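Local coordinates for Serine/threonine-protein kinase PknI (Mycobacterium tuberculosis, PDB 5XLM), which is a membrane-anchored serine/threonine kinase that slows mycobacterial growth in the infected host and probably senses signals through its extracellular domain, at residues 67-80 / 177-189. Numbering follows the deposited sequence.
Sequences AFRTSCTPTECLAA and DLPPAVTVPDPAT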
ATOM      1  N   ALA A  67      -4.102  -5.630   7.466  1.00 30.76           N
ATOM      2  CA  ALA A  67      -5.137  -6.641   7.292  1.00 35.93           C
ATOM      3  C   ALA A  67      -5.954  -6.261   6.063  1.00 25.56           C
ATOM      4  O   ALA A  67      -6.679  -5.261   6.074  1.00 30.82           O
ATOM      5  CB  ALA A  67      -6.013  -6.745   8.539  1.00 32.26           C
ATOM      6  N   PHE A  68      -5.822  -7.049   5.001  1.00 26.64           N
ATOM      7  CA  PHE A  68      -6.472  -6.777   3.727  1.00 25.96           C
ATOM      8  C   PHE A  68      -7.756  -7.587   3.594  1.00 26.62           C
ATOM      9  O   PHE A  68      -7.813  -8.753   3.996  1.00 26.61           O
ATOM     10  CB  PHE A  68      -5.542  -7.109   2.555  1.00 26.52           C
ATOM     11  CG  PHE A  68      -4.665  -5.969   2.119  1.00 26.42           C
ATOM     12  CD1 PHE A  68      -4.984  -5.226   0.994  1.00 26.37           C
ATOM     13  CD2 PHE A  68      -3.514  -5.651   2.822  1.00 26.51           C
ATOM     14  CE1 PHE A  68      -4.177  -4.182   0.581  1.00 29.57           C
ATOM     15  CE2 PHE A  68      -2.703  -4.605   2.414  1.00 28.69           C
ATOM     16  CZ  PHE A  68      -3.035  -3.871   1.293  1.00 27.80           C
ATOM     17  N   ARG A  69      -8.783  -6.961   3.024  1.00 25.84           N
ATOM     18  CA  ARG A  69      -9.984  -7.662   2.596  1.00 30.82           C
ATOM     19  C   ARG A  69     -10.409  -7.094   1.248  1.00 30.49           C
ATOM     20  O   ARG A  69     -10.253  -5.895   0.991  1.00 28.65           O
ATOM     21  CB  ARG A  69     -11.114  -7.543   3.634  1.00 41.52           C
ATOM     22  CG  ARG A  69     -11.995  -6.325   3.470  1.00 55.84           C
ATOM     23  CD  ARG A  69     -12.836  -6.042   4.706  1.00 66.01           C
ATOM     24  NE  ARG A  69     -14.003  -6.910   4.835  1.00 74.40           N
ATOM     25  CZ  ARG A  69     -14.283  -7.628   5.919  1.00 80.00           C
ATOM     26  NH1 ARG A  69     -13.483  -7.578   6.976  1.00 80.61           N
ATOM     27  NH2 ARG A  69     -15.369  -8.387   5.949  1.00 81.47           N
ATOM     28  N   THR A  70     -10.923  -7.961   0.379  1.00 30.47           N
ATOM     29  CA  THR A  70     -11.249  -7.593  -0.991  1.00 30.39           C
ATOM     30  C   THR A  70     -12.692  -7.961  -1.299  1.00 31.51           C
ATOM     31  O   THR A  70     -13.169  -9.027  -0.900  1.00 33.81           O
ATOM     32  CB  THR A  70     -10.303  -8.284  -1.987  1.00 27.96           C
ATOM     33  OG1 THR A  70      -8.959  -7.838  -1.762  1.00 28.71           O
ATOM     34  CG2 THR A  70     -10.696  -7.969  -3.424  1.00 36.54           C
ATOM     35  N   SER A  71     -13.388  -7.065  -1.998  1.00 32.08           N
ATOM     36  CA  SER A  71     -14.734  -7.323  -2.490  1.00 36.25           C
ATOM     37  C   SER A  71     -14.816  -6.879  -3.943  1.00 37.39           C
ATOM     38  O   SER A  71     -14.409  -5.762  -4.280  1.00 31.88           O
ATOM     39  CB  SER A  71     -15.787  -6.596  -1.643  1.00 44.54           C
ATOM     40  OG  SER A  71     -15.655  -5.192  -1.754  1.00 61.31           O
ATOM     41  N   CYS A  72     -15.330  -7.756  -4.800  1.00 29.53           N
ATOM     42  CA  CYS A  72     -15.388  -7.515  -6.234  1.00 30.21           C
ATOM     43  C   CYS A  72     -16.834  -7.456  -6.700  1.00 32.51           C
ATOM     44  O   CYS A  72     -17.661  -8.285  -6.305  1.00 36.79           O
ATOM     45  CB  CYS A  72     -14.648  -8.609  -7.015  1.00 31.15           C
ATOM     46  SG  CYS A  72     -12.868  -8.763  -6.696  1.00 39.39           S
ATOM     47  N   THR A  73     -17.132  -6.467  -7.536  1.00 31.22           N
ATOM     48  CA  THR A  73     -18.373  -6.423  -8.293  1.00 38.18           C
ATOM     49  C   THR A  73     -18.086  -7.084  -9.638  1.00 39.75           C
ATOM     50  O   THR A  73     -16.936  -7.466  -9.889  1.00 40.35           O
ATOM     51  CB  THR A  73     -18.858  -4.981  -8.455  1.00 33.55           C
ATOM     52  OG1 THR A  73     -18.023  -4.300  -9.400  1.00 36.86           O
ATOM     53  CG2 THR A  73     -18.810  -4.254  -7.118  1.00 34.55           C
ATOM     54  N   PRO A  74     -19.076  -7.267 -10.516  1.00 32.36           N
ATOM     55  CA  PRO A  74     -18.759  -7.807 -11.848  1.00 44.38           C
ATOM     56  C   PRO A  74     -17.773  -6.960 -12.640  1.00 48.14           C
ATOM     57  O   PRO A  74     -17.163  -7.471 -13.590  1.00 49.95           O
ATOM     58  CB  PRO A  74     -20.131  -7.867 -12.542  1.00 40.74           C
ATOM     59  CG  PRO A  74     -21.060  -7.060 -11.684  1.00 44.81           C
ATOM     60  CD  PRO A  74     -20.532  -7.206 -10.299  1.00 34.11           C
ATOM     61  N   THR A  75     -17.583  -5.691 -12.278  1.00 47.60           N
ATOM     62  CA  THR A  75     -16.734  -4.789 -13.045  1.00 48.91           C
ATOM     63  C   THR A  75     -15.441  -4.393 -12.347  1.00 40.48           C
ATOM     64  O   THR A  75     -14.430  -4.199 -13.028  1.00 43.76           O
ATOM     65  CB  THR A  75     -17.509  -3.514 -13.410  1.00 47.64           C
ATOM     66  OG1 THR A  75     -18.144  -2.982 -12.239  1.00 50.48           O
ATOM     67  CG2 THR A  75     -18.566  -3.817 -14.464  1.00 51.26           C
ATOM     68  N   GLU A  76     -15.433  -4.265 -11.020  1.00 35.89           N
ATOM     69  CA  GLU A  76     -14.265  -3.761 -10.310  1.00 36.63           C
ATOM     70  C   GLU A  76     -13.967  -4.616  -9.087  1.00 30.77           C
ATOM     71  O   GLU A  76     -14.858  -5.258  -8.524  1.00 34.53           O
ATOM     72  CB  GLU A  76     -14.459  -2.303  -9.873  1.00 41.86           C
ATOM     73  CG  GLU A  76     -14.650  -1.323 -11.018  1.00 67.04           C
ATOM     74  CD  GLU A  76     -14.834   0.105 -10.534  1.00 80.35           C
ATOM     75  OE1 GLU A  76     -14.796   0.324  -9.303  1.00 80.05           O
ATOM     76  OE2 GLU A  76     -15.019   1.006 -11.382  1.00 81.18           O
ATOM     77  N   CYS A  77     -12.700  -4.611  -8.680  1.00 31.27           N
ATOM     78  CA  CYS A  77     -12.258  -5.220  -7.432  1.00 33.85           C
ATOM     79  C   CYS A  77     -11.621  -4.149  -6.558  1.00 36.04           C
ATOM     80  O   CYS A  77     -10.713  -3.438  -7.001  1.00 33.70           O
ATOM     81  CB  CYS A  77     -11.262  -6.356  -7.681  1.00 40.51           C
ATOM     82  SG  CYS A  77     -11.969  -7.899  -8.304  1.00 45.18           S
ATOM     83  N   LEU A  78     -12.102  -4.033  -5.324  1.00 38.69           N
ATOM     84  CA  LEU A  78     -11.579  -3.078  -4.360  1.00 34.50           C
ATOM     85  C   LEU A  78     -10.994  -3.817  -3.167  1.00 37.35           C
ATOM     86  O   LEU A  78     -11.468  -4.892  -2.787  1.00 34.41           O
ATOM     87  CB  LEU A  78     -12.666  -2.114  -3.878  1.00 35.13           C
ATOM     88  CG  LEU A  78     -13.353  -1.253  -4.934  1.00 38.89           C
ATOM     89  CD1 LEU A  78     -14.445  -0.421  -4.286  1.00 42.95           C
ATOM     90  CD2 LEU A  78     -12.345  -0.365  -5.635  1.00 34.80           C
ATOM     91  N   ALA A  79      -9.965  -3.224  -2.569  1.00 29.84           N
ATOM     92  CA  ALA A  79      -9.311  -3.788  -1.401  1.00 29.54           C
ATOM     93  C   ALA A  79      -9.175  -2.704  -0.347  1.00 29.83           C
ATOM     94  O   ALA A  79      -8.754  -1.583  -0.653  1.00 37.81           O
ATOM     95  CB  ALA A  79      -7.936  -4.362  -1.758  1.00 30.07           C
ATOM     96  N   ALA A  80      -9.541  -3.035   0.885  1.00 29.66           N
ATOM     97  CA  ALA A  80      -9.383  -2.148   2.024  1.00 30.09           C
ATOM     98  C   ALA A  80      -8.355  -2.740   2.973  1.00 29.90           C
ATOM     99  O   ALA A  80      -8.331  -3.954   3.196  1.00 31.86           O
ATOM    100  CB  ALA A  80     -10.712  -1.941   2.748  1.00 31.78           C
ATOM    101  N   ASP A 177      -3.517 -15.845   7.402  1.00 62.69           N
ATOM    102  CA  ASP A 177      -4.875 -15.337   7.301  1.00 59.32           C
ATOM    103  C   ASP A 177      -5.028 -14.041   8.094  1.00 52.12           C
ATOM    104  O   ASP A 177      -4.079 -13.522   8.692  1.00 53.65           O
ATOM    105  CB  ASP A 177      -5.870 -16.388   7.786  1.00 70.46           C
ATOM    106  CG  ASP A 177      -5.659 -17.739   7.132  1.00 78.70           C
ATOM    107  OD1 ASP A 177      -5.129 -17.779   6.001  1.00 78.34           O
ATOM    108  OD2 ASP A 177      -6.023 -18.760   7.752  1.00 83.52           O
ATOM    109  N   LEU A 178      -6.252 -13.510   8.096  1.00 47.72           N
ATOM    110  CA  LEU A 178      -6.546 -12.290   8.825  1.00 46.68           C
ATOM    111  C   LEU A 178      -6.405 -12.519  10.328  1.00 57.19           C
ATOM    112  O   LEU A 178      -6.495 -13.652  10.805  1.00 56.60           O
ATOM    113  CB  LEU A 178      -7.961 -11.809   8.509  1.00 43.23           C
ATOM    114  CG  LEU A 178      -8.231 -11.225   7.124  1.00 47.63           C
ATOM    115  CD1 LEU A 178      -9.724 -11.093   6.900  1.00 44.22           C
ATOM    116  CD2 LEU A 178      -7.546  -9.875   6.982  1.00 45.27           C
ATOM    117  N   PRO A 179      -6.174 -11.456  11.092  1.00 63.72           N
ATOM    118  CA  PRO A 179      -6.280 -11.556  12.549  1.00 65.65           C
ATOM    119  C   PRO A 179      -7.736 -11.614  12.965  1.00 72.90           C
ATOM    120  O   PRO A 179      -8.478 -10.633  12.799  1.00 74.38           O
ATOM    121  CB  PRO A 179      -5.609 -10.266  13.052  1.00 60.42           C
ATOM    122  CG  PRO A 179      -4.918  -9.673  11.858  1.00 61.86           C
ATOM    123  CD  PRO A 179      -5.691 -10.133  10.666  1.00 63.30           C
ATOM    124  N   PRO A 180      -8.192 -12.747  13.511  1.00 79.09           N
ATOM    125  CA  PRO A 180      -9.621 -12.886  13.846  1.00 75.02           C
ATOM    126  C   PRO A 180     -10.124 -11.867  14.855  1.00 67.55           C
ATOM    127  O   PRO A 180     -11.340 -11.768  15.053  1.00 68.07           O
ATOM    128  CB  PRO A 180      -9.713 -14.312  14.406  1.00 78.39           C
ATOM    129  CG  PRO A 180      -8.505 -15.018  13.863  1.00 80.27           C
ATOM    130  CD  PRO A 180      -7.433 -13.977  13.795  1.00 79.83           C
ATOM    131  N   ALA A 181      -9.234 -11.104  15.491  1.00 72.07           N
ATOM    132  CA  ALA A 181      -9.666 -10.072  16.422  1.00 78.39           C
ATOM    133  C   ALA A 181      -9.999  -8.764  15.717  1.00 79.08           C
ATOM    134  O   ALA A 181     -10.895  -8.038  16.164  1.00 84.65           O
ATOM    135  CB  ALA A 181      -8.593  -9.837  17.484  1.00 83.58           C
ATOM    136  N   VAL A 182      -9.312  -8.448  14.621  1.00 77.33           N
ATOM    137  CA  VAL A 182      -9.475  -7.150  13.975  1.00 79.56           C
ATOM    138  C   VAL A 182     -10.671  -7.187  13.031  1.00 83.67           C
ATOM    139  O   VAL A 182     -11.033  -8.234  12.483  1.00 87.43           O
ATOM    140  CB  VAL A 182      -8.182  -6.738  13.237  1.00 76.99           C
ATOM    141  CG1 VAL A 182      -8.027  -7.511  11.931  1.00 73.46           C
ATOM    142  CG2 VAL A 182      -8.159  -5.235  12.987  1.00 75.94           C
ATOM    143  N   THR A 183     -11.306  -6.028  12.858  1.00 77.70           N
ATOM    144  CA  THR A 183     -12.404  -5.856  11.913  1.00 71.60           C
ATOM    145  C   THR A 183     -11.912  -4.961  10.784  1.00 64.47           C
ATOM    146  O   THR A 183     -11.660  -3.769  10.994  1.00 65.38           O
ATOM    147  CB  THR A 183     -13.638  -5.255  12.587  1.00 71.55           C
ATOM    148  OG1 THR A 183     -13.403  -3.872  12.882  1.00 70.30           O
ATOM    149  CG2 THR A 183     -13.960  -5.993  13.880  1.00 66.86           C
ATOM    150  N   VAL A 184     -11.766  -5.532   9.592  1.00 60.61           N
ATOM    151  CA  VAL A 184     -11.376  -4.750   8.423  1.00 56.53           C
ATOM    152  C   VAL A 184     -12.647  -4.189   7.797  1.00 55.50           C
ATOM    153  O   VAL A 184     -13.601  -4.945   7.562  1.00 58.30           O
ATOM    154  CB  VAL A 184     -10.579  -5.594   7.416  1.00 54.96           C
ATOM    155  CG1 VAL A 184      -9.903  -4.697   6.385  1.00 54.09           C
ATOM    156  CG2 VAL A 184      -9.560  -6.461   8.132  1.00 58.19           C
ATOM    157  N   PRO A 185     -12.720  -2.885   7.530  1.00 54.04           N
ATOM    158  CA  PRO A 185     -13.935  -2.321   6.924  1.00 54.14           C
ATOM    159  C   PRO A 185     -14.117  -2.837   5.503  1.00 61.87           C
ATOM    160  O   PRO A 185     -13.236  -2.678   4.657  1.00 58.63           O
ATOM    161  CB  PRO A 185     -13.678  -0.809   6.951  1.00 52.75           C
ATOM    162  CG  PRO A 185     -12.190  -0.682   6.994  1.00 53.52           C
ATOM    163  CD  PRO A 185     -11.704  -1.852   7.800  1.00 56.76           C
ATOM    164  N   ASP A 186     -15.258  -3.469   5.253  1.00 72.33           N
ATOM    165  CA  ASP A 186     -15.568  -3.994   3.930  1.00 76.10           C
ATOM    166  C   ASP A 186     -15.591  -2.850   2.925  1.00 63.80           C
ATOM    167  O   ASP A 186     -16.364  -1.896   3.105  1.00 72.45           O
ATOM    168  CB  ASP A 186     -16.909  -4.726   3.948  1.00 90.65           C
ATOM    169  CG  ASP A 186     -17.122  -5.603   2.723  1.00 98.27           C
ATOM    170  OD1 ASP A 186     -16.876  -5.137   1.591  1.00 99.56           O
ATOM    171  OD2 ASP A 186     -17.540  -6.768   2.894  1.00102.40           O
ATOM    172  N   PRO A 187     -14.768  -2.889   1.874  1.00 50.88           N
ATOM    173  CA  PRO A 187     -14.779  -1.786   0.900  1.00 52.65           C
ATOM    174  C   PRO A 187     -16.102  -1.644   0.180  1.00 60.60           C
ATOM    175  O   PRO A 187     -16.402  -0.553  -0.316  1.00 68.64           O
ATOM    176  CB  PRO A 187     -13.647  -2.155  -0.068  1.00 47.79           C
ATOM    177  CG  PRO A 187     -13.506  -3.646   0.069  1.00 44.42           C
ATOM    178  CD  PRO A 187     -13.826  -3.959   1.501  1.00 44.59           C
ATOM    179  N   ALA A 188     -16.905  -2.701   0.119  1.00 63.20           N
ATOM    180  CA  ALA A 188     -18.255  -2.636  -0.438  1.00 72.08           C
ATOM    181  C   ALA A 188     -19.270  -2.195   0.611  1.00 82.95           C
ATOM    182  O   ALA A 188     -20.334  -2.800   0.759  1.00 89.04           O
ATOM    183  CB  ALA A 188     -18.633  -3.991  -1.017  1.00 69.03           C
ATOM    184  N   THR A 189     -18.918  -1.168   1.380  1.00 84.31           N
ATOM    185  CA  THR A 189     -19.808  -0.594   2.375  1.00 81.70           C
ATOM    186  C   THR A 189     -19.789   0.932   2.294  1.00 80.19           C
ATOM    187  O   THR A 189     -18.723   1.550   2.290  1.00 81.41           O
ATOM    188  CB  THR A 189     -19.434  -1.024   3.806  1.00 83.16           C
ATOM    189  OG1 THR A 189     -18.046  -0.772   4.039  1.00 80.59           O
ATOM    190  CG2 THR A 189     -19.733  -2.499   4.020  1.00 85.42           C
TER
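Ala67 turns its methyl into a pocket of branched and ring carbons: Val184 CG2 lies 3.6 Å from Ala67 CB, with Leu178 CD2, Pro179 CD and Val182 CG1 packed round the same carbon. A methyl suits this place because the tail, reversing through a type I turn at Pro179 to Val182, lies close on the strand here. Val184 has CG1 anti to its backbone N (chi1 -166°), which sets that methyl against Ala67 O while CG2 faces Ala67 CB; this is the tightly packed, buried part.

Farther along, Pro187 lays its ring across the hairpin formed by strands 62-72 and 77-83. Pro187 CD lies 3.6 Å from Arg69 CG, and Ala80 CB also touches it, while Pro187 CB meets Leu78 CB; a compact, rigid ring presents CB, CG and CD together to the hairpin. Arg69, bent at chi3 (-78°), brings the face of its guanidinium to Val184 O, 2.7 Å from Arg69 NH1 but poorly angled for a hydrogen bond.

Toward solvent, only the charge pairing is loose: Asp186 OD2 stays 4.0 Å from Arg69 NE, beyond a salt bridge. Asp186 OD1 accepts from Ala188 N (2.8 Å) in an Asx turn, and Ser71 OG still touches Pro187 CG and Ala188 CB. Carbon packing, on side chains and backbone carbonyls, thus dominates the tail's hold on this sensor-domain hairpin, with the guanidinium resting over Val184 O and the opposite charges probably adding a modest attraction.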